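Local coordinates for protein cytochrome P450 (PDB 3WEC) that hydroxylates the quinoline nitrogen of an aurachin RE biosynthetic intermediate, a haem-dependent oxidation essential for giving aurachin alkaloids their antibiotic activity, at residues T261-H272 with V290-P299; R381-I391 with E403-R411. All blocks are in the same frame, centred on the assembly; numbering follows the deposited sequence.

Contact 1 of 2, residues T261-H272 with V290-P299; sequences TIGNMLITFSRH and VAEVLRFEPP
Met-265 swings CG away from its backbone nitrogen (chi1 -177°) and runs past Val-293, whose own anti methyl (chi1 173°) places CG1 3.7 Å from Met-265 CA. The two side chains cross at about a right angle, and the short valine branches suit a site pressed against a neighbouring helix backbone. Farther out Met-265 bends at its thioether, bringing CE to 4.2 Å from Val-290 CG2. Thr-261 and Thr-268 serve as two-sided residues. Thr-268 returns OG1 to Asn-264 O at 2.6 Å and leaves CG2 to meet Phe-296 CD2 at 3.8 Å. Thr-261 bonds through OG1 to Thr-257 O, while its CG2 lies 3.8 Å from Leu-294 CD2. Glu-297 rests CB on Asn-264 CB at 3.9 Å; its OE1 is salt-bridged to Arg-400 and hydrogen-bonded with Tyr-27 OH, while OE2 lies 4.2 Å from Arg-271 NH1, too far for a salt bridge. Packing does most of the joining, the helix axes crossing at 95°. Pro-299, beside Thr-261 OG1, touches the haem. Helix 286-296 is the P450 K helix: its salt-bridged ExxR pair, Glu-292 and Arg-295, points elsewhere, toward Arg-346 among others, while Val-293, Phe-296 and Glu-297 turn to the C-terminal end of long helix 240-271.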
loop_
_atom_site.group_PDB
_atom_site.type_symbol
_atom_site.label_atom_id
_atom_site.label_comp_id
_atom_site.label_asym_id
_atom_site.label_seq_id
_atom_site.Cartn_x
_atom_site.Cartn_y
_atom_site.Cartn_z
ATOM N N THR A 261 -4.311 -1.446 6.763
ATOM C CA THR A 261 -4.316 -2.826 7.184
ATOM C C THR A 261 -4.489 -3.040 8.684
ATOM O O THR A 261 -5.084 -4.011 9.076
ATOM C CB THR A 261 -3.039 -3.572 6.725
ATOM O OG1 THR A 261 -2.908 -3.422 5.309
ATOM C CG2 THR A 261 -3.163 -5.040 7.061
ATOM N N ILE A 262 -3.920 -2.169 9.518
ATOM C CA ILE A 262 -4.155 -2.203 10.938
ATOM C C ILE A 262 -5.661 -1.983 11.196
ATOM O O ILE A 262 -6.269 -2.697 12.014
ATOM C CB ILE A 262 -3.406 -1.034 11.655
ATOM C CG1 ILE A 262 -1.925 -1.066 11.360
ATOM C CG2 ILE A 262 -3.728 -0.997 13.159
ATOM C CD1 ILE A 262 -1.072 -1.463 12.529
ATOM N N GLY A 263 -6.252 -0.981 10.514
ATOM C CA GLY A 263 -7.695 -0.706 10.681
ATOM C C GLY A 263 -8.593 -1.858 10.244
ATOM O O GLY A 263 -9.460 -2.292 10.994
ATOM N N ASN A 264 -8.345 -2.350 9.033
ATOM C CA ASN A 264 -9.009 -3.523 8.472
ATOM C C ASN A 264 -8.806 -4.791 9.317
ATOM O O ASN A 264 -9.708 -5.581 9.425
ATOM C CB ASN A 264 -8.486 -3.762 7.045
ATOM C CG ASN A 264 -9.034 -2.767 6.046
ATOM O OD1 ASN A 264 -10.014 -2.010 6.313
ATOM N ND2 ASN A 264 -8.435 -2.762 4.876
ATOM N N MET A 265 -7.612 -4.976 9.891
ATOM C CA MET A 265 -7.350 -6.130 10.769
ATOM C C MET A 265 -8.292 -6.097 11.948
ATOM O O MET A 265 -8.953 -7.095 12.277
ATOM C CB MET A 265 -5.906 -6.128 11.284
ATOM C CG MET A 265 -5.580 -7.346 12.131
ATOM S SD MET A 265 -3.905 -7.296 12.754
ATOM C CE MET A 265 -2.998 -7.912 11.350
ATOM N N LEU A 266 -8.355 -4.921 12.559
ATOM C CA LEU A 266 -9.269 -4.615 13.662
ATOM C C LEU A 266 -10.763 -4.919 13.349
ATOM O O LEU A 266 -11.408 -5.713 14.037
ATOM C CB LEU A 266 -9.046 -3.153 14.073
ATOM C CG LEU A 266 -8.139 -2.807 15.262
ATOM C CD1 LEU A 266 -7.446 -4.000 15.954
ATOM C CD2 LEU A 266 -7.155 -1.704 14.971
ATOM N N ILE A 267 -11.273 -4.309 12.278
ATOM C CA ILE A 267 -12.628 -4.548 11.772
ATOM C C ILE A 267 -12.872 -6.042 11.581
ATOM O O ILE A 267 -13.917 -6.529 11.926
ATOM C CB ILE A 267 -12.851 -3.815 10.418
ATOM C CG1 ILE A 267 -12.605 -2.303 10.565
ATOM C CG2 ILE A 267 -14.232 -4.119 9.827
ATOM C CD1 ILE A 267 -12.415 -1.541 9.272
ATOM N N THR A 268 -11.901 -6.753 11.006
ATOM C CA THR A 268 -12.057 -8.197 10.710
ATOM C C THR A 268 -12.083 -9.112 11.956
ATOM O O THR A 268 -12.907 -10.018 12.055
ATOM C CB THR A 268 -10.975 -8.639 9.697
ATOM O OG1 THR A 268 -10.963 -7.734 8.603
ATOM C CG2 THR A 268 -11.225 -10.041 9.160
ATOM N N PHE A 269 -11.207 -8.886 12.923
ATOM C CA PHE A 269 -11.327 -9.646 14.181
ATOM C C PHE A 269 -12.541 -9.261 15.049
ATOM O O PHE A 269 -12.967 -10.044 15.894
ATOM C CB PHE A 269 -10.016 -9.614 14.980
ATOM C CG PHE A 269 -8.911 -10.437 14.364
ATOM C CD1 PHE A 269 -9.092 -11.790 14.097
ATOM C CD2 PHE A 269 -7.691 -9.870 14.066
ATOM C CE1 PHE A 269 -8.083 -12.551 13.534
ATOM C CE2 PHE A 269 -6.674 -10.629 13.497
ATOM C CZ PHE A 269 -6.868 -11.970 13.236
ATOM N N SER A 270 -13.110 -8.079 14.827
ATOM C CA SER A 270 -14.352 -7.653 15.473
ATOM C C SER A 270 -15.503 -8.464 14.883
ATOM O O SER A 270 -16.371 -8.984 15.597
ATOM C CB SER A 270 -14.604 -6.160 15.238
ATOM O OG SER A 270 -15.729 -5.687 15.978
ATOM N N ARG A 271 -15.483 -8.586 13.564
ATOM C CA ARG A 271 -16.509 -9.330 12.870
ATOM C C ARG A 271 -16.388 -10.851 13.024
ATOM O O ARG A 271 -17.373 -11.550 12.846
ATOM C CB ARG A 271 -16.516 -8.916 11.407
ATOM C CG ARG A 271 -17.221 -7.588 11.184
ATOM C CD ARG A 271 -16.853 -7.056 9.818
ATOM N NE ARG A 271 -17.501 -5.779 9.537
ATOM C CZ ARG A 271 -17.277 -5.064 8.433
ATOM N NH1 ARG A 271 -16.423 -5.502 7.511
ATOM N NH2 ARG A 271 -17.886 -3.914 8.259
ATOM N N HIS A 272 -15.194 -11.368 13.337
ATOM C CA HIS A 272 -14.986 -12.839 13.454
ATOM C C HIS A 272 -14.229 -13.203 14.711
ATOM O O HIS A 272 -13.048 -13.582 14.652
ATOM C CB HIS A 272 -14.284 -13.406 12.195
ATOM C CG HIS A 272 -14.916 -12.964 10.868
ATOM N ND1 HIS A 272 -16.036 -13.543 10.353
ATOM C CD2 HIS A 272 -14.547 -11.965 9.970
ATOM C CE1 HIS A 272 -16.354 -12.943 9.187
ATOM N NE2 HIS A 272 -15.436 -11.981 8.952
ATOM N N VAL A 290 -1.795 -13.020 9.484
ATOM C CA VAL A 290 -1.455 -11.750 8.875
ATOM C C VAL A 290 -1.657 -11.814 7.348
ATOM O O VAL A 290 -2.375 -10.988 6.782
ATOM C CB VAL A 290 -0.023 -11.331 9.254
ATOM C CG1 VAL A 290 0.500 -10.268 8.289
ATOM C CG2 VAL A 290 0.002 -10.833 10.676
ATOM N N ALA A 291 -1.058 -12.820 6.706
ATOM C CA ALA A 291 -1.282 -13.124 5.284
ATOM C C ALA A 291 -2.773 -13.218 4.918
ATOM O O ALA A 291 -3.173 -12.828 3.811
ATOM C CB ALA A 291 -0.570 -14.429 4.937
ATOM N N GLU A 292 -3.575 -13.738 5.845
ATOM C CA GLU A 292 -5.017 -13.909 5.674
ATOM C C GLU A 292 -5.802 -12.594 5.762
ATOM O O GLU A 292 -6.657 -12.333 4.911
ATOM C CB GLU A 292 -5.582 -14.930 6.678
ATOM C CG GLU A 292 -7.099 -15.141 6.551
ATOM C CD GLU A 292 -7.558 -15.857 5.266
ATOM O OE1 GLU A 292 -6.788 -16.028 4.294
ATOM O OE2 GLU A 292 -8.726 -16.276 5.228
ATOM N N VAL A 293 -5.535 -11.787 6.786
ATOM C CA VAL A 293 -6.059 -10.422 6.828
ATOM C C VAL A 293 -5.771 -9.757 5.471
ATOM O O VAL A 293 -6.683 -9.273 4.769
ATOM C CB VAL A 293 -5.439 -9.645 8.034
ATOM C CG1 VAL A 293 -5.812 -8.185 8.048
ATOM C CG2 VAL A 293 -5.844 -10.299 9.356
ATOM N N LEU A 294 -4.513 -9.804 5.063
ATOM C CA LEU A 294 -4.059 -9.074 3.871
ATOM C C LEU A 294 -4.771 -9.597 2.629
ATOM O O LEU A 294 -5.071 -8.806 1.704
ATOM C CB LEU A 294 -2.534 -9.158 3.695
ATOM C CG LEU A 294 -1.609 -8.254 4.511
ATOM C CD1 LEU A 294 -0.197 -8.788 4.497
ATOM C CD2 LEU A 294 -1.557 -6.809 4.069
ATOM N N ARG A 295 -5.063 -10.907 2.638
ATOM C CA ARG A 295 -5.857 -11.546 1.582
ATOM C C ARG A 295 -7.342 -11.127 1.612
ATOM O O ARG A 295 -7.885 -10.713 0.586
ATOM C CB ARG A 295 -5.750 -13.079 1.615
ATOM C CG ARG A 295 -6.386 -13.714 0.390
ATOM C CD ARG A 295 -6.702 -15.200 0.568
ATOM N NE ARG A 295 -7.654 -15.541 1.625
ATOM C CZ ARG A 295 -8.993 -15.479 1.534
ATOM N NH1 ARG A 295 -9.598 -15.042 0.437
ATOM N NH2 ARG A 295 -9.741 -15.873 2.555
ATOM N N PHE A 296 -7.969 -11.278 2.782
ATOM C CA PHE A 296 -9.396 -10.976 3.016
ATOM C C PHE A 296 -9.691 -9.484 2.931
ATOM O O PHE A 296 -10.738 -9.088 2.452
ATOM C CB PHE A 296 -9.821 -11.503 4.407
ATOM C CG PHE A 296 -11.302 -11.564 4.621
ATOM C CD1 PHE A 296 -12.076 -12.553 4.030
ATOM C CD2 PHE A 296 -11.935 -10.648 5.464
ATOM C CE1 PHE A 296 -13.466 -12.613 4.255
ATOM C CE2 PHE A 296 -13.319 -10.700 5.679
ATOM C CZ PHE A 296 -14.085 -11.699 5.085
ATOM N N GLU A 297 -8.797 -8.650 3.452
ATOM C CA GLU A 297 -9.048 -7.219 3.423
ATOM C C GLU A 297 -7.766 -6.468 3.044
ATOM O O GLU A 297 -7.135 -5.862 3.902
ATOM C CB GLU A 297 -9.581 -6.715 4.774
ATOM C CG GLU A 297 -11.028 -7.094 5.107
ATOM C CD GLU A 297 -12.068 -6.211 4.449
ATOM O OE1 GLU A 297 -11.716 -5.401 3.566
ATOM O OE2 GLU A 297 -13.274 -6.346 4.787
ATOM N N PRO A 298 -7.399 -6.492 1.751
ATOM C CA PRO A 298 -6.118 -5.890 1.336
ATOM C C PRO A 298 -6.207 -4.388 1.409
ATOM O O PRO A 298 -7.301 -3.840 1.298
ATOM C CB PRO A 298 -5.945 -6.384 -0.115
ATOM C CG PRO A 298 -7.154 -7.238 -0.427
ATOM C CD PRO A 298 -8.207 -6.933 0.595
ATOM N N PRO A 299 -5.078 -3.697 1.666
ATOM C CA PRO A 299 -5.228 -2.242 1.789
ATOM C C PRO A 299 -5.335 -1.576 0.403
ATOM O O PRO A 299 -5.964 -0.499 0.264
ATOM C CB PRO A 299 -3.953 -1.819 2.535
ATOM C CG PRO A 299 -2.950 -2.864 2.147
ATOM C CD PRO A 299 -3.708 -4.153 1.970
#

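Contact 2 of 2, residues R381-I391 with E403-R411; sequences RYRSIEVAEPI and ETLSVAVSR
Glu-386 and Ala-408 form a hydrogen-bonded pair in an antiparallel two-stranded sheet, with Glu-386 N to Ala-408 O at 2.9 Å and Ala-408 N to Glu-386 O at 2.7 Å. Ala-388 N continues the backbone bonding to Ser-406 O. At the other end Arg-383 N reaches Ser-410 O, while Ser-410 N bonds to Ser-384 O; with Arg-383 in a helical conformation, this resembles a classic beta bulge. Apolar contacts lie on one face. Ile-385 CD1 meets Val-407 CB at 3.9 Å; these two and Val-387 are beta-branched, as suits a strand. Leu-405 continues the apolar side beyond it, CD1 4.0 Å from Val-387 CB. The other face carries Ser-384, Glu-386, Ala-408 and Ser-410, small or polar as befits exposure. Glu-386 CG sits between its backbone N and carbonyl carbon (chi1 42°), which brings it to 3.5 Å from Ala-408 CB. In a CH-pi contact Val-409 CG2 stands 3.4 Å from the Tyr-382 ring centroid, 10° off its normal. Arg-381 CG covers the opposite face and Tyr-382 OH bonds to Val-139 O, fixing the ring. Arg-411 NH1 uses an in-plane lone pair of Arg-381 O at 3.3 Å. Their guanidinium groups overlap with an offset, planes 39° apart, a like-charge approach so close that its detail is doubtful; Glu-143, salt-bridged to Arg-381, probably eases the repulsion. Backbone bonds thus set the pairing, while side chains separate a largely apolar face from a polar one.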
loop_
_atom_site.group_PDB
_atom_site.type_symbol
_atom_site.label_atom_id
_atom_site.label_comp_id
_atom_site.label_asym_id
_atom_site.label_seq_id
_atom_site.Cartn_x
_atom_site.Cartn_y
_atom_site.Cartn_z
ATOM N N ARG A 381 -2.255 -9.186 24.629
ATOM C CA ARG A 381 -2.843 -8.185 25.520
ATOM C C ARG A 381 -4.387 -8.277 25.721
ATOM O O ARG A 381 -4.891 -8.018 26.817
ATOM C CB ARG A 381 -2.478 -6.790 24.995
ATOM C CG ARG A 381 -2.807 -5.700 25.989
ATOM C CD ARG A 381 -2.092 -4.369 25.749
ATOM N NE ARG A 381 -2.393 -3.581 26.934
ATOM C CZ ARG A 381 -1.688 -3.638 28.069
ATOM N NH1 ARG A 381 -0.576 -4.366 28.140
ATOM N NH2 ARG A 381 -2.074 -2.926 29.112
ATOM N N TYR A 382 -5.127 -8.631 24.669
ATOM C CA TYR A 382 -6.596 -8.485 24.676
ATOM C C TYR A 382 -7.328 -9.789 24.375
ATOM O O TYR A 382 -6.909 -10.570 23.520
ATOM C CB TYR A 382 -7.057 -7.361 23.693
ATOM C CG TYR A 382 -6.452 -5.989 23.979
ATOM C CD1 TYR A 382 -6.683 -5.359 25.202
ATOM C CD2 TYR A 382 -5.645 -5.326 23.039
ATOM C CE1 TYR A 382 -6.139 -4.126 25.493
ATOM C CE2 TYR A 382 -5.084 -4.071 23.321
ATOM C CZ TYR A 382 -5.340 -3.487 24.567
ATOM O OH TYR A 382 -4.839 -2.265 24.928
ATOM N N ARG A 383 -8.416 -10.029 25.098
ATOM C CA ARG A 383 -9.266 -11.210 24.847
ATOM C C ARG A 383 -10.284 -10.972 23.711
ATOM O O ARG A 383 -10.618 -11.903 22.971
ATOM C CB ARG A 383 -9.959 -11.729 26.127
ATOM C CG ARG A 383 -11.379 -11.211 26.403
ATOM C CD ARG A 383 -12.370 -12.288 26.886
ATOM N NE ARG A 383 -11.717 -13.335 27.668
ATOM C CZ ARG A 383 -11.133 -14.417 27.150
ATOM N NH1 ARG A 383 -11.123 -14.621 25.840
ATOM N NH2 ARG A 383 -10.549 -15.302 27.943
ATOM N N SER A 384 -10.771 -9.736 23.589
ATOM C CA SER A 384 -11.742 -9.388 22.554
ATOM C C SER A 384 -11.476 -7.981 22.011
ATOM O O SER A 384 -10.915 -7.111 22.705
ATOM C CB SER A 384 -13.169 -9.490 23.093
ATOM O OG SER A 384 -13.451 -8.404 23.950
ATOM N N ILE A 385 -11.830 -7.787 20.747
ATOM C CA ILE A 385 -11.878 -6.451 20.169
ATOM C C ILE A 385 -13.201 -6.312 19.421
ATOM O O ILE A 385 -13.663 -7.239 18.761
ATOM C CB ILE A 385 -10.624 -6.086 19.310
ATOM C CG1 ILE A 385 -10.974 -5.758 17.859
ATOM C CG2 ILE A 385 -9.500 -7.112 19.430
ATOM C CD1 ILE A 385 -11.004 -4.264 17.597
ATOM N N GLU A 386 -13.837 -5.167 19.586
ATOM C CA GLU A 386 -15.041 -4.867 18.830
ATOM C C GLU A 386 -15.037 -3.430 18.319
ATOM O O GLU A 386 -14.825 -2.483 19.080
ATOM C CB GLU A 386 -16.277 -5.153 19.658
ATOM C CG GLU A 386 -16.145 -4.691 21.093
ATOM C CD GLU A 386 -16.778 -5.647 22.091
ATOM O OE1 GLU A 386 -18.017 -5.622 22.235
ATOM O OE2 GLU A 386 -16.019 -6.404 22.752
ATOM N N VAL A 387 -15.279 -3.280 17.023
ATOM C CA VAL A 387 -15.349 -1.962 16.408
ATOM C C VAL A 387 -16.812 -1.554 16.201
ATOM O O VAL A 387 -17.665 -2.398 15.911
ATOM C CB VAL A 387 -14.533 -1.901 15.093
ATOM C CG1 VAL A 387 -13.170 -2.569 15.275
ATOM C CG2 VAL A 387 -15.289 -2.532 13.931
ATOM N N ALA A 388 -17.111 -0.273 16.375
ATOM C CA ALA A 388 -18.480 0.184 16.201
ATOM C C ALA A 388 -18.822 0.245 14.707
ATOM O O ALA A 388 -18.061 0.792 13.915
ATOM C CB ALA A 388 -18.694 1.533 16.883
ATOM N N GLU A 389 -19.964 -0.351 14.354
ATOM C CA GLU A 389 -20.488 -0.395 12.986
ATOM C C GLU A 389 -21.593 0.680 12.862
ATOM O O GLU A 389 -22.280 0.961 13.860
ATOM C CB GLU A 389 -21.074 -1.793 12.704
ATOM C CG GLU A 389 -20.148 -2.984 12.980
ATOM C CD GLU A 389 -19.208 -3.323 11.823
ATOM O OE1 GLU A 389 -18.461 -4.310 11.935
ATOM O OE2 GLU A 389 -19.210 -2.632 10.791
ATOM N N PRO A 390 -21.779 1.284 11.655
ATOM C CA PRO A 390 -21.071 1.017 10.400
ATOM C C PRO A 390 -19.757 1.760 10.287
ATOM O O PRO A 390 -19.521 2.754 10.983
ATOM C CB PRO A 390 -22.027 1.540 9.335
ATOM C CG PRO A 390 -22.759 2.646 10.014
ATOM C CD PRO A 390 -22.891 2.243 11.457
ATOM N N ILE A 391 -18.914 1.289 9.382
ATOM C CA ILE A 391 -17.623 1.895 9.191
ATOM C C ILE A 391 -17.605 2.868 8.012
ATOM O O ILE A 391 -18.061 2.541 6.910
ATOM C CB ILE A 391 -16.540 0.810 9.041
ATOM C CG1 ILE A 391 -16.454 0.008 10.341
ATOM C CG2 ILE A 391 -15.199 1.450 8.743
ATOM C CD1 ILE A 391 -16.197 -1.442 10.108
ATOM N N GLU A 403 -11.652 5.595 7.804
ATOM C CA GLU A 403 -11.285 6.992 8.054
ATOM C C GLU A 403 -11.097 7.241 9.557
ATOM O O GLU A 403 -10.168 7.927 9.953
ATOM C CB GLU A 403 -12.377 7.949 7.446
ATOM C CG GLU A 403 -12.275 9.435 7.797
ATOM C CD GLU A 403 -12.573 10.369 6.624
ATOM O OE1 GLU A 403 -13.606 11.091 6.663
ATOM O OE2 GLU A 403 -11.754 10.395 5.661
ATOM N N THR A 404 -12.042 6.723 10.349
ATOM C CA THR A 404 -12.093 6.783 11.815
ATOM C C THR A 404 -12.445 5.368 12.322
ATOM O O THR A 404 -12.864 4.508 11.533
ATOM C CB THR A 404 -13.145 7.797 12.393
ATOM O OG1 THR A 404 -14.490 7.359 12.142
ATOM C CG2 THR A 404 -12.941 9.248 11.920
ATOM N N LEU A 405 -12.285 5.110 13.620
ATOM C CA LEU A 405 -12.562 3.763 14.143
ATOM C C LEU A 405 -12.688 3.808 15.659
ATOM O O LEU A 405 -11.764 4.266 16.347
ATOM C CB LEU A 405 -11.459 2.779 13.689
ATOM C CG LEU A 405 -11.755 1.271 13.704
ATOM C CD1 LEU A 405 -12.865 0.874 12.720
ATOM C CD2 LEU A 405 -10.479 0.499 13.407
ATOM N N SER A 406 -13.853 3.419 16.178
ATOM C CA SER A 406 -14.035 3.283 17.627
ATOM C C SER A 406 -13.921 1.828 17.980
ATOM O O SER A 406 -14.651 1.007 17.438
ATOM C CB SER A 406 -15.401 3.790 18.059
ATOM O OG SER A 406 -15.720 4.843 17.190
ATOM N N VAL A 407 -12.987 1.501 18.862
ATOM C CA VAL A 407 -12.817 0.107 19.239
ATOM C C VAL A 407 -12.956 -0.054 20.728
ATOM O O VAL A 407 -12.377 0.705 21.510
ATOM C CB VAL A 407 -11.511 -0.547 18.693
ATOM C CG1 VAL A 407 -10.879 0.278 17.577
ATOM C CG2 VAL A 407 -10.504 -0.817 19.787
ATOM N N ALA A 408 -13.752 -1.038 21.105
ATOM C CA ALA A 408 -13.805 -1.491 22.481
ATOM C C ALA A 408 -12.898 -2.696 22.580
ATOM O O ALA A 408 -12.794 -3.513 21.665
ATOM C CB ALA A 408 -15.216 -1.836 22.893
ATOM N N VAL A 409 -12.245 -2.795 23.720
ATOM C CA VAL A 409 -11.157 -3.709 23.903
ATOM C C VAL A 409 -11.278 -4.282 25.322
ATOM O O VAL A 409 -11.816 -3.619 26.211
ATOM C CB VAL A 409 -9.863 -2.922 23.726
ATOM C CG1 VAL A 409 -9.320 -2.455 25.077
ATOM C CG2 VAL A 409 -8.858 -3.735 22.943
ATOM N N SER A 410 -10.791 -5.506 25.534
ATOM C CA SER A 410 -10.902 -6.173 26.847
ATOM C C SER A 410 -9.697 -7.097 27.126
ATOM O O SER A 410 -9.209 -7.778 26.219
ATOM C CB SER A 410 -12.229 -6.926 26.932
ATOM O OG SER A 410 -12.121 -8.047 27.772
ATOM N N ARG A 411 -9.234 -7.111 28.381
ATOM C CA ARG A 411 -7.964 -7.770 28.770
ATOM C C ARG A 411 -8.054 -9.288 28.986
ATOM O O ARG A 411 -8.616 -9.760 29.973
ATOM C CB ARG A 411 -7.370 -7.084 30.016
ATOM C CG ARG A 411 -7.024 -5.617 29.792
ATOM C CD ARG A 411 -5.774 -5.441 28.926
ATOM N NE ARG A 411 -4.641 -4.984 29.735
ATOM C CZ ARG A 411 -3.543 -5.748 30.066
ATOM N NH1 ARG A 411 -3.440 -7.006 29.602
ATOM N NH2 ARG A 411 -2.583 -5.220 30.831
#

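Contact 1 is core and contact 2 lies nearer the surface, their centres 13 Å apart. The first joins two helices beside the haem by side-chain packing, without a hydrogen bond between its segments; the second joins two strands chiefly by backbone hydrogen bonds, with apolar residues on its inner face. The end of helix 240-271 serves both. Its Ser-270 OG lies 2.7 Å from Val-387 N, a probable hydrogen bond, and Arg-271 forms a salt bridge with Glu-389. Ile-267 adds packing on Ile-391. The same helix therefore meets helix 286-296 mainly through nonpolar surfaces, including the carbon parts of polar side chains, and the small peripheral sheet through a mix of polar and apolar groups.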